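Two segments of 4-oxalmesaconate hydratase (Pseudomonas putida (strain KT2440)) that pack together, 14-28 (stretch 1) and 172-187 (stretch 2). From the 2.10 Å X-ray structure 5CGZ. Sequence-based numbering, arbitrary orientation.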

ATOM      1  N   PHE A  14       1.836  23.033  17.125  1.00 31.62           N
ATOM      2  CA  PHE A  14       1.623  23.971  16.030  1.00 34.60           C
ATOM      3  C   PHE A  14       2.874  24.815  15.807  1.00 32.93           C
ATOM      4  O   PHE A  14       3.090  25.319  14.709  1.00 34.60           O
ATOM      5  CB  PHE A  14       0.386  24.867  16.271  1.00 32.51           C
ATOM      6  CG  PHE A  14       0.585  25.956  17.304  1.00 32.98           C
ATOM      7  CD1 PHE A  14       0.313  25.721  18.646  1.00 32.94           C
ATOM      8  CD2 PHE A  14       0.997  27.226  16.923  1.00 30.61           C
ATOM      9  CE1 PHE A  14       0.477  26.731  19.600  1.00 35.75           C
ATOM     10  CE2 PHE A  14       1.165  28.246  17.867  1.00 35.94           C
ATOM     11  CZ  PHE A  14       0.905  27.997  19.210  1.00 33.09           C
ATOM     12  N   VAL A  15       3.713  24.947  16.832  1.00 34.31           N
ATOM     13  CA  VAL A  15       4.931  25.742  16.688  1.00 33.58           C
ATOM     14  C   VAL A  15       5.976  24.982  15.864  1.00 35.29           C
ATOM     15  O   VAL A  15       6.481  25.507  14.880  1.00 35.25           O
ATOM     16  CB  VAL A  15       5.526  26.145  18.067  1.00 37.45           C
ATOM     17  CG1 VAL A  15       6.845  26.896  17.889  1.00 34.08           C
ATOM     18  CG2 VAL A  15       4.532  27.005  18.839  1.00 35.65           C
ATOM     19  N   TRP A  16       6.280  23.741  16.241  1.00 36.48           N
ATOM     20  CA  TRP A  16       7.257  22.948  15.485  1.00 34.12           C
ATOM     21  C   TRP A  16       6.831  22.713  14.041  1.00 34.45           C
ATOM     22  O   TRP A  16       7.652  22.782  13.121  1.00 33.80           O
ATOM     23  CB  TRP A  16       7.493  21.576  16.124  1.00 34.01           C
ATOM     24  CG  TRP A  16       7.783  21.543  17.596  1.00 36.84           C
ATOM     25  CD1 TRP A  16       7.056  20.896  18.556  1.00 36.03           C
ATOM     26  CD2 TRP A  16       8.897  22.142  18.272  1.00 37.44           C
ATOM     27  NE1 TRP A  16       7.644  21.066  19.789  1.00 38.59           N
ATOM     28  CE2 TRP A  16       8.771  21.828  19.643  1.00 38.29           C
ATOM     29  CE3 TRP A  16       9.988  22.911  17.852  1.00 39.12           C
ATOM     30  CZ2 TRP A  16       9.691  22.264  20.598  1.00 37.41           C
ATOM     31  CZ3 TRP A  16      10.903  23.341  18.801  1.00 38.64           C
ATOM     32  CH2 TRP A  16      10.746  23.018  20.158  1.00 41.73           C
ATOM     33  N   ARG A  17       5.547  22.427  13.849  1.00 30.88           N
ATOM     34  CA  ARG A  17       5.068  21.806  12.608  1.00 32.59           C
ATOM     35  C   ARG A  17       4.303  22.741  11.684  1.00 33.84           C
ATOM     36  O   ARG A  17       4.140  22.432  10.506  1.00 30.53           O
ATOM     37  CB  ARG A  17       4.168  20.602  12.945  1.00 30.34           C
ATOM     38  CG  ARG A  17       4.804  19.684  13.954  1.00 31.30           C
ATOM     39  CD  ARG A  17       4.042  18.393  14.237  1.00 29.78           C
ATOM     40  NE  ARG A  17       4.585  17.894  15.495  1.00 36.26           N
ATOM     41  CZ  ARG A  17       5.792  17.351  15.610  1.00 36.37           C
ATOM     42  NH1 ARG A  17       6.551  17.172  14.529  1.00 32.05           N
ATOM     43  NH2 ARG A  17       6.231  16.973  16.798  1.00 37.84           N
ATOM     44  N   ALA A  18       3.823  23.866  12.212  1.00 29.61           N
ATOM     45  CA  ALA A  18       2.955  24.754  11.436  1.00 29.77           C
ATOM     46  C   ALA A  18       3.318  26.236  11.558  1.00 33.12           C
ATOM     47  O   ALA A  18       2.629  27.086  10.990  1.00 33.98           O
ATOM     48  CB  ALA A  18       1.498  24.551  11.859  1.00 29.40           C
ATOM     49  N   GLY A  19       4.378  26.546  12.307  1.00 30.87           N
ATOM     50  CA  GLY A  19       4.749  27.930  12.557  1.00 33.21           C
ATOM     51  C   GLY A  19       4.932  28.727  11.274  1.00 35.63           C
ATOM     52  O   GLY A  19       4.418  29.843  11.143  1.00 35.44           O
ATOM     53  N   GLY A  20       5.652  28.149  10.319  1.00 32.51           N
ATOM     54  CA  GLY A  20       5.851  28.791   9.029  1.00 28.00           C
ATOM     55  C   GLY A  20       4.542  29.047   8.305  1.00 32.02           C
ATOM     56  O   GLY A  20       4.293  30.154   7.838  1.00 33.89           O
ATOM     57  N   ALA A  21       3.702  28.018   8.203  1.00 30.81           N
ATOM     58  CA  ALA A  21       2.444  28.140   7.486  1.00 32.11           C
ATOM     59  C   ALA A  21       1.566  29.225   8.122  1.00 28.86           C
ATOM     60  O   ALA A  21       0.882  29.977   7.425  1.00 30.14           O
ATOM     61  CB  ALA A  21       1.707  26.791   7.456  1.00 26.82           C
ATOM     62  N   ILE A  22       1.583  29.294   9.446  1.00 27.06           N
ATOM     63  CA  ILE A  22       0.784  30.286  10.164  1.00 34.04           C
ATOM     64  C   ILE A  22       1.271  31.711   9.859  1.00 34.53           C
ATOM     65  O   ILE A  22       0.485  32.570   9.437  1.00 32.23           O
ATOM     66  CB  ILE A  22       0.807  30.020  11.693  1.00 32.41           C
ATOM     67  CG1 ILE A  22       0.069  28.706  12.002  1.00 30.57           C
ATOM     68  CG2 ILE A  22       0.166  31.189  12.449  1.00 32.90           C
ATOM     69  CD1 ILE A  22       0.223  28.207  13.426  1.00 29.35           C
ATOM     70  N   ALA A  23       2.569  31.946  10.045  1.00 32.52           N
ATOM     71  CA  ALA A  23       3.153  33.264   9.811  1.00 30.97           C
ATOM     72  C   ALA A  23       3.004  33.686   8.356  1.00 35.76           C
ATOM     73  O   ALA A  23       2.723  34.852   8.068  1.00 35.66           O
ATOM     74  CB  ALA A  23       4.630  33.278  10.219  1.00 29.33           C
ATOM     75  N   LEU A  24       3.183  32.739   7.437  1.00 30.87           N
ATOM     76  CA  LEU A  24       3.123  33.054   6.013  1.00 31.02           C
ATOM     77  C   LEU A  24       1.714  33.504   5.611  1.00 37.74           C
ATOM     78  O   LEU A  24       1.544  34.524   4.935  1.00 33.72           O
ATOM     79  CB  LEU A  24       3.566  31.852   5.159  1.00 27.47           C
ATOM     80  CG  LEU A  24       3.743  32.133   3.661  1.00 35.61           C
ATOM     81  CD1 LEU A  24       4.924  33.066   3.411  1.00 29.44           C
ATOM     82  CD2 LEU A  24       3.895  30.847   2.844  1.00 31.75           C
ATOM     83  N   HIS A  25       0.698  32.750   6.014  1.00 30.64           N
ATOM     84  CA  HIS A  25      -0.658  33.103   5.603  1.00 35.37           C
ATOM     85  C   HIS A  25      -1.180  34.343   6.351  1.00 33.12           C
ATOM     86  O   HIS A  25      -1.969  35.112   5.800  1.00 35.01           O
ATOM     87  CB  HIS A  25      -1.606  31.908   5.782  1.00 32.70           C
ATOM     88  CG  HIS A  25      -1.377  30.814   4.779  1.00 31.68           C
ATOM     89  ND1 HIS A  25      -0.406  29.849   4.941  1.00 32.00           N
ATOM     90  CD2 HIS A  25      -1.967  30.561   3.584  1.00 29.41           C
ATOM     91  CE1 HIS A  25      -0.419  29.033   3.897  1.00 32.82           C
ATOM     92  NE2 HIS A  25      -1.357  29.444   3.061  1.00 34.78           N
ATOM     93  N   ALA A  26      -0.740  34.544   7.589  1.00 31.30           N
ATOM     94  CA  ALA A  26      -1.089  35.765   8.312  1.00 34.12           C
ATOM     95  C   ALA A  26      -0.650  37.001   7.506  1.00 39.37           C
ATOM     96  O   ALA A  26      -1.393  37.984   7.395  1.00 38.51           O
ATOM     97  CB  ALA A  26      -0.453  35.770   9.703  1.00 31.44           C
ATOM     98  N   GLU A  27       0.540  36.934   6.912  1.00 33.45           N
ATOM     99  CA  GLU A  27       1.049  38.051   6.115  1.00 34.36           C
ATOM    100  C   GLU A  27       0.281  38.196   4.810  1.00 41.57           C
ATOM    101  O   GLU A  27       0.324  39.253   4.169  1.00 43.36           O
ATOM    102  CB  GLU A  27       2.547  37.885   5.845  1.00 33.32           C
ATOM    103  CG  GLU A  27       3.378  37.977   7.114  1.00 33.73           C
ATOM    104  CD  GLU A  27       4.873  38.064   6.848  1.00 37.69           C
ATOM    105  OE1 GLU A  27       5.284  37.999   5.669  1.00 39.73           O
ATOM    106  OE2 GLU A  27       5.641  38.210   7.824  1.00 38.38           O
ATOM    107  N   GLN A  28      -0.440  37.148   4.424  1.00 34.38           N
ATOM    108  CA  GLN A  28      -1.299  37.231   3.253  1.00 32.72           C
ATOM    109  C   GLN A  28      -2.700  37.729   3.594  1.00 34.91           C
ATOM    110  O   GLN A  28      -3.596  37.718   2.738  1.00 36.69           O
ATOM    111  CB  GLN A  28      -1.387  35.872   2.557  1.00 33.98           C
ATOM    112  CG  GLN A  28      -0.118  35.510   1.803  1.00 33.71           C
ATOM    113  CD  GLN A  28      -0.124  34.071   1.331  1.00 41.15           C
ATOM    114  OE1 GLN A  28      -1.162  33.539   0.930  1.00 37.59           O
ATOM    115  NE2 GLN A  28       1.033  33.429   1.384  1.00 34.61           N
ATOM    116  N   PHE A 172       4.857  21.272  -0.780  1.00 29.16           N
ATOM    117  CA  PHE A 172       5.846  22.049  -0.031  1.00 28.56           C
ATOM    118  C   PHE A 172       5.455  23.514   0.006  1.00 30.80           C
ATOM    119  O   PHE A 172       5.219  24.140  -1.036  1.00 29.73           O
ATOM    120  CB  PHE A 172       7.255  21.922  -0.632  1.00 28.71           C
ATOM    121  CG  PHE A 172       7.900  20.591  -0.392  1.00 28.81           C
ATOM    122  CD1 PHE A 172       8.245  20.198   0.892  1.00 32.61           C
ATOM    123  CD2 PHE A 172       8.181  19.740  -1.452  1.00 32.53           C
ATOM    124  CE1 PHE A 172       8.845  18.962   1.124  1.00 34.98           C
ATOM    125  CE2 PHE A 172       8.787  18.510  -1.235  1.00 32.83           C
ATOM    126  CZ  PHE A 172       9.114  18.117   0.059  1.00 31.06           C
ATOM    127  N   LEU A 173       5.394  24.051   1.215  1.00 28.59           N
ATOM    128  CA  LEU A 173       5.110  25.460   1.422  1.00 30.95           C
ATOM    129  C   LEU A 173       6.427  26.195   1.641  1.00 29.20           C
ATOM    130  O   LEU A 173       7.150  25.891   2.586  1.00 28.23           O
ATOM    131  CB  LEU A 173       4.180  25.658   2.622  1.00 25.94           C
ATOM    132  CG  LEU A 173       3.679  27.080   2.875  1.00 33.45           C
ATOM    133  CD1 LEU A 173       2.694  27.505   1.773  1.00 28.95           C
ATOM    134  CD2 LEU A 173       3.041  27.191   4.266  1.00 25.25           C
ATOM    135  N   ASP A 174       6.738  27.144   0.765  1.00 27.57           N
ATOM    136  CA  ASP A 174       7.964  27.925   0.903  1.00 28.14           C
ATOM    137  C   ASP A 174       7.791  28.945   2.015  1.00 31.77           C
ATOM    138  O   ASP A 174       7.049  29.913   1.863  1.00 31.69           O
ATOM    139  CB  ASP A 174       8.316  28.624  -0.414  1.00 26.33           C
ATOM    140  CG  ASP A 174       9.635  29.379  -0.345  1.00 31.48           C
ATOM    141  OD1 ASP A 174      10.272  29.395   0.733  1.00 29.20           O
ATOM    142  OD2 ASP A 174      10.032  29.971  -1.374  1.00 32.75           O
ATOM    143  N   ILE A 175       8.477  28.728   3.132  1.00 29.91           N
ATOM    144  CA  ILE A 175       8.344  29.621   4.275  1.00 31.74           C
ATOM    145  C   ILE A 175       9.605  30.456   4.484  1.00 32.08           C
ATOM    146  O   ILE A 175       9.820  31.016   5.560  1.00 32.81           O
ATOM    147  CB  ILE A 175       8.040  28.843   5.583  1.00 32.14           C
ATOM    148  CG1 ILE A 175       9.203  27.910   5.935  1.00 28.10           C
ATOM    149  CG2 ILE A 175       6.715  28.083   5.469  1.00 28.21           C
ATOM    150  CD1 ILE A 175       9.154  27.423   7.390  1.00 29.21           C
ATOM    151  N   THR A 176      10.438  30.531   3.455  1.00 28.95           N
ATOM    152  CA  THR A 176      11.683  31.283   3.535  1.00 30.99           C
ATOM    153  C   THR A 176      11.464  32.722   4.051  1.00 37.31           C
ATOM    154  O   THR A 176      12.230  33.217   4.876  1.00 32.23           O
ATOM    155  CB  THR A 176      12.376  31.338   2.167  1.00 34.69           C
ATOM    156  OG1 THR A 176      12.706  30.002   1.741  1.00 32.64           O
ATOM    157  CG2 THR A 176      13.643  32.188   2.251  1.00 32.23           C
ATOM    158  N   SER A 177      10.401  33.371   3.586  1.00 37.00           N
ATOM    159  CA  SER A 177      10.146  34.770   3.942  1.00 36.10           C
ATOM    160  C   SER A 177       9.690  34.964   5.388  1.00 38.26           C
ATOM    161  O   SER A 177       9.659  36.090   5.875  1.00 38.41           O
ATOM    162  CB  SER A 177       9.102  35.377   2.996  1.00 32.32           C
ATOM    163  OG  SER A 177       7.837  34.757   3.172  1.00 33.18           O
ATOM    164  N   VAL A 178       9.345  33.885   6.088  1.00 34.55           N
ATOM    165  CA  VAL A 178       8.942  34.035   7.485  1.00 30.42           C
ATOM    166  C   VAL A 178       9.744  33.164   8.435  1.00 34.15           C
ATOM    167  O   VAL A 178       9.329  32.950   9.574  1.00 32.91           O
ATOM    168  CB  VAL A 178       7.437  33.716   7.693  1.00 33.18           C
ATOM    169  CG1 VAL A 178       6.569  34.763   6.988  1.00 27.62           C
ATOM    170  CG2 VAL A 178       7.105  32.291   7.214  1.00 30.37           C
ATOM    171  N   TRP A 179      10.894  32.670   7.992  1.00 35.40           N
ATOM    172  CA  TRP A 179      11.659  31.782   8.864  1.00 36.08           C
ATOM    173  C   TRP A 179      11.998  32.451  10.203  1.00 36.00           C
ATOM    174  O   TRP A 179      11.930  31.805  11.252  1.00 34.13           O
ATOM    175  CB  TRP A 179      12.953  31.282   8.191  1.00 34.20           C
ATOM    176  CG  TRP A 179      13.771  30.513   9.176  1.00 36.40           C
ATOM    177  CD1 TRP A 179      14.936  30.911   9.766  1.00 36.34           C
ATOM    178  CD2 TRP A 179      13.436  29.244   9.759  1.00 33.04           C
ATOM    179  NE1 TRP A 179      15.363  29.954  10.661  1.00 37.11           N
ATOM    180  CE2 TRP A 179      14.463  28.923  10.674  1.00 33.27           C
ATOM    181  CE3 TRP A 179      12.378  28.344   9.582  1.00 34.52           C
ATOM    182  CZ2 TRP A 179      14.460  27.740  11.417  1.00 33.53           C
ATOM    183  CZ3 TRP A 179      12.373  27.168  10.322  1.00 32.57           C
ATOM    184  CH2 TRP A 179      13.408  26.880  11.232  1.00 33.01           C
ATOM    185  N   ASP A 180      12.343  33.739  10.184  1.00 34.33           N
ATOM    186  CA  ASP A 180      12.721  34.421  11.429  1.00 36.47           C
ATOM    187  C   ASP A 180      11.591  34.377  12.453  1.00 36.68           C
ATOM    188  O   ASP A 180      11.834  34.194  13.647  1.00 36.43           O
ATOM    189  CB  ASP A 180      13.129  35.875  11.163  1.00 38.53           C
ATOM    190  CG  ASP A 180      14.466  35.986  10.436  1.00 47.71           C
ATOM    191  OD1 ASP A 180      15.203  34.973  10.364  1.00 46.14           O
ATOM    192  OD2 ASP A 180      14.781  37.090   9.941  1.00 49.97           O
ATOM    193  N   LYS A 181      10.358  34.541  11.981  1.00 33.23           N
ATOM    194  CA  LYS A 181       9.201  34.445  12.860  1.00 34.47           C
ATOM    195  C   LYS A 181       9.041  33.021  13.387  1.00 38.10           C
ATOM    196  O   LYS A 181       8.839  32.828  14.586  1.00 33.44           O
ATOM    197  CB  LYS A 181       7.928  34.897  12.135  1.00 36.68           C
ATOM    198  CG  LYS A 181       7.812  36.404  12.001  1.00 39.20           C
ATOM    199  CD  LYS A 181       6.560  36.800  11.230  1.00 41.37           C
ATOM    200  CE  LYS A 181       6.352  38.315  11.249  1.00 33.15           C
ATOM    201  NZ  LYS A 181       5.130  38.694  10.476  1.00 37.99           N
ATOM    202  N   LYS A 182       9.144  32.017  12.511  1.00 35.19           N
ATOM    203  CA  LYS A 182       8.974  30.650  12.994  1.00 34.45           C
ATOM    204  C   LYS A 182      10.032  30.332  14.042  1.00 32.05           C
ATOM    205  O   LYS A 182       9.741  29.719  15.071  1.00 33.33           O
ATOM    206  CB  LYS A 182       9.042  29.610  11.867  1.00 33.04           C
ATOM    207  CG  LYS A 182       8.989  28.177  12.425  1.00 32.17           C
ATOM    208  CD  LYS A 182       8.824  27.094  11.362  1.00 32.49           C
ATOM    209  CE  LYS A 182       8.508  25.752  12.041  1.00 33.83           C
ATOM    210  NZ  LYS A 182       8.186  24.658  11.071  1.00 32.81           N
ATOM    211  N   TYR A 183      11.261  30.757  13.787  1.00 32.21           N
ATOM    212  CA  TYR A 183      12.342  30.445  14.714  1.00 33.13           C
ATOM    213  C   TYR A 183      12.198  31.197  16.043  1.00 38.18           C
ATOM    214  O   TYR A 183      12.514  30.660  17.109  1.00 35.56           O
ATOM    215  CB  TYR A 183      13.704  30.751  14.088  1.00 37.47           C
ATOM    216  CG  TYR A 183      14.833  30.274  14.969  1.00 43.18           C
ATOM    217  CD1 TYR A 183      15.035  28.913  15.186  1.00 36.87           C
ATOM    218  CD2 TYR A 183      15.670  31.177  15.619  1.00 41.81           C
ATOM    219  CE1 TYR A 183      16.055  28.461  16.007  1.00 38.76           C
ATOM    220  CE2 TYR A 183      16.694  30.733  16.448  1.00 36.92           C
ATOM    221  CZ  TYR A 183      16.875  29.377  16.638  1.00 41.80           C
ATOM    222  OH  TYR A 183      17.882  28.933  17.453  1.00 44.06           O
ATOM    223  N   ALA A 184      11.726  32.439  15.984  1.00 35.44           N
ATOM    224  CA  ALA A 184      11.456  33.183  17.213  1.00 37.32           C
ATOM    225  C   ALA A 184      10.349  32.502  18.012  1.00 39.19           C
ATOM    226  O   ALA A 184      10.418  32.419  19.237  1.00 38.97           O
ATOM    227  CB  ALA A 184      11.085  34.629  16.902  1.00 31.47           C
ATOM    228  N   ALA A 185       9.331  31.994  17.321  1.00 36.68           N
ATOM    229  CA  ALA A 185       8.279  31.245  18.010  1.00 34.51           C
ATOM    230  C   ALA A 185       8.856  29.965  18.618  1.00 38.23           C
ATOM    231  O   ALA A 185       8.526  29.584  19.741  1.00 35.42           O
ATOM    232  CB  ALA A 185       7.139  30.915  17.055  1.00 27.73           C
ATOM    233  N   ILE A 186       9.724  29.303  17.861  1.00 37.85           N
ATOM    234  CA  ILE A 186      10.384  28.091  18.334  1.00 35.19           C
ATOM    235  C   ILE A 186      11.141  28.348  19.642  1.00 41.10           C
ATOM    236  O   ILE A 186      11.130  27.521  20.560  1.00 36.45           O
ATOM    237  CB  ILE A 186      11.338  27.537  17.245  1.00 38.02           C
ATOM    238  CG1 ILE A 186      10.562  26.622  16.291  1.00 39.05           C
ATOM    239  CG2 ILE A 186      12.509  26.782  17.855  1.00 34.84           C
ATOM    240  CD1 ILE A 186      11.412  26.068  15.172  1.00 38.75           C
ATOM    241  N   GLN A 187      11.781  29.512  19.733  1.00 38.08           N
ATOM    242  CA  GLN A 187      12.549  29.856  20.926  1.00 42.03           C
ATOM    243  C   GLN A 187      11.676  30.094  22.163  1.00 42.79           C
ATOM    244  O   GLN A 187      12.182  30.121  23.278  1.00 46.18           O
ATOM    245  CB  GLN A 187      13.419  31.080  20.649  1.00 38.64           C
ATOM    246  CG  GLN A 187      14.611  30.749  19.763  1.00 38.83           C
ATOM    247  CD  GLN A 187      15.534  31.923  19.545  1.00 48.04           C
ATOM    248  OE1 GLN A 187      16.726  31.836  19.824  1.00 56.33           O
ATOM    249  NE2 GLN A 187      14.995  33.019  19.024  1.00 41.51           N
TER
HETATM  250  O   HOH W   1       2.859  36.820  10.363  1.00 40.25           O
HETATM  251  O   HOH W   2       8.213  38.163   7.761  1.00 45.80           O
HETATM  252  O   HOH W   3       5.693  36.496   3.602  1.00 47.59           O

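Helix 14-27 packs against stretch 2, which runs from a strand (172-174) through a short loop into a second helix beginning at Trp179. The two helices run roughly antiparallel, 142° between their directions, with axes 8.5 Å apart at closest approach. The backbones come near at Gly19, whose CA lies 5.0 Å from Lys182 CA.

Leu24, Lys182 and Leu173 cover the most surface. Leu24 points toward stretch 2 and fills the space between strand and loop: its CD2 lies 3.7 Å from Leu173 CD1 and 3.4 Å from Asp174 O, its CD1 is 3.4 Å from Ser177 OG, and its CB is 4.1 Å from Val178 CG2. Leu173 extends this apolar patch, placing CD2 3.5 Å from Ala21 CB and 3.9 Å from CE1 at the edge of the His25 ring. That ring is held by its own helix, where His25 ND1 donates to Ala21 O (2.8 Å).

Lys182, all trans, lies along the glycines. Its CD is 3.5 Å from Gly20 N, and a CB on Gly20 would clash with Ile175 CD1. The helix is kinked here, the N atoms of Gly20 and Ala21 lacking bonds to the preceding turn. Lys182 NZ reaches past this point to donate to Trp16 O (2.8 Å), giving the buried ammonium a carbonyl partner.

At one end of the contact, Val15 CG1 meets Ala185 CB and Ile186 CG1, each at 4.1 Å, while Trp16 CZ3 approaches Ile186 CG2 (3.9 Å). Toward the other end, Ala23 CB packs on Val178 CB (3.8 Å), and exposed Glu27 OE2 forms a salt bridge with Lys181 NZ (2.7 Å). Three waters reinforce this polar margin: one joins Ala23 O to Lys181 NZ, and two link the Glu27 carboxylate to Ser177, through its O and its OG.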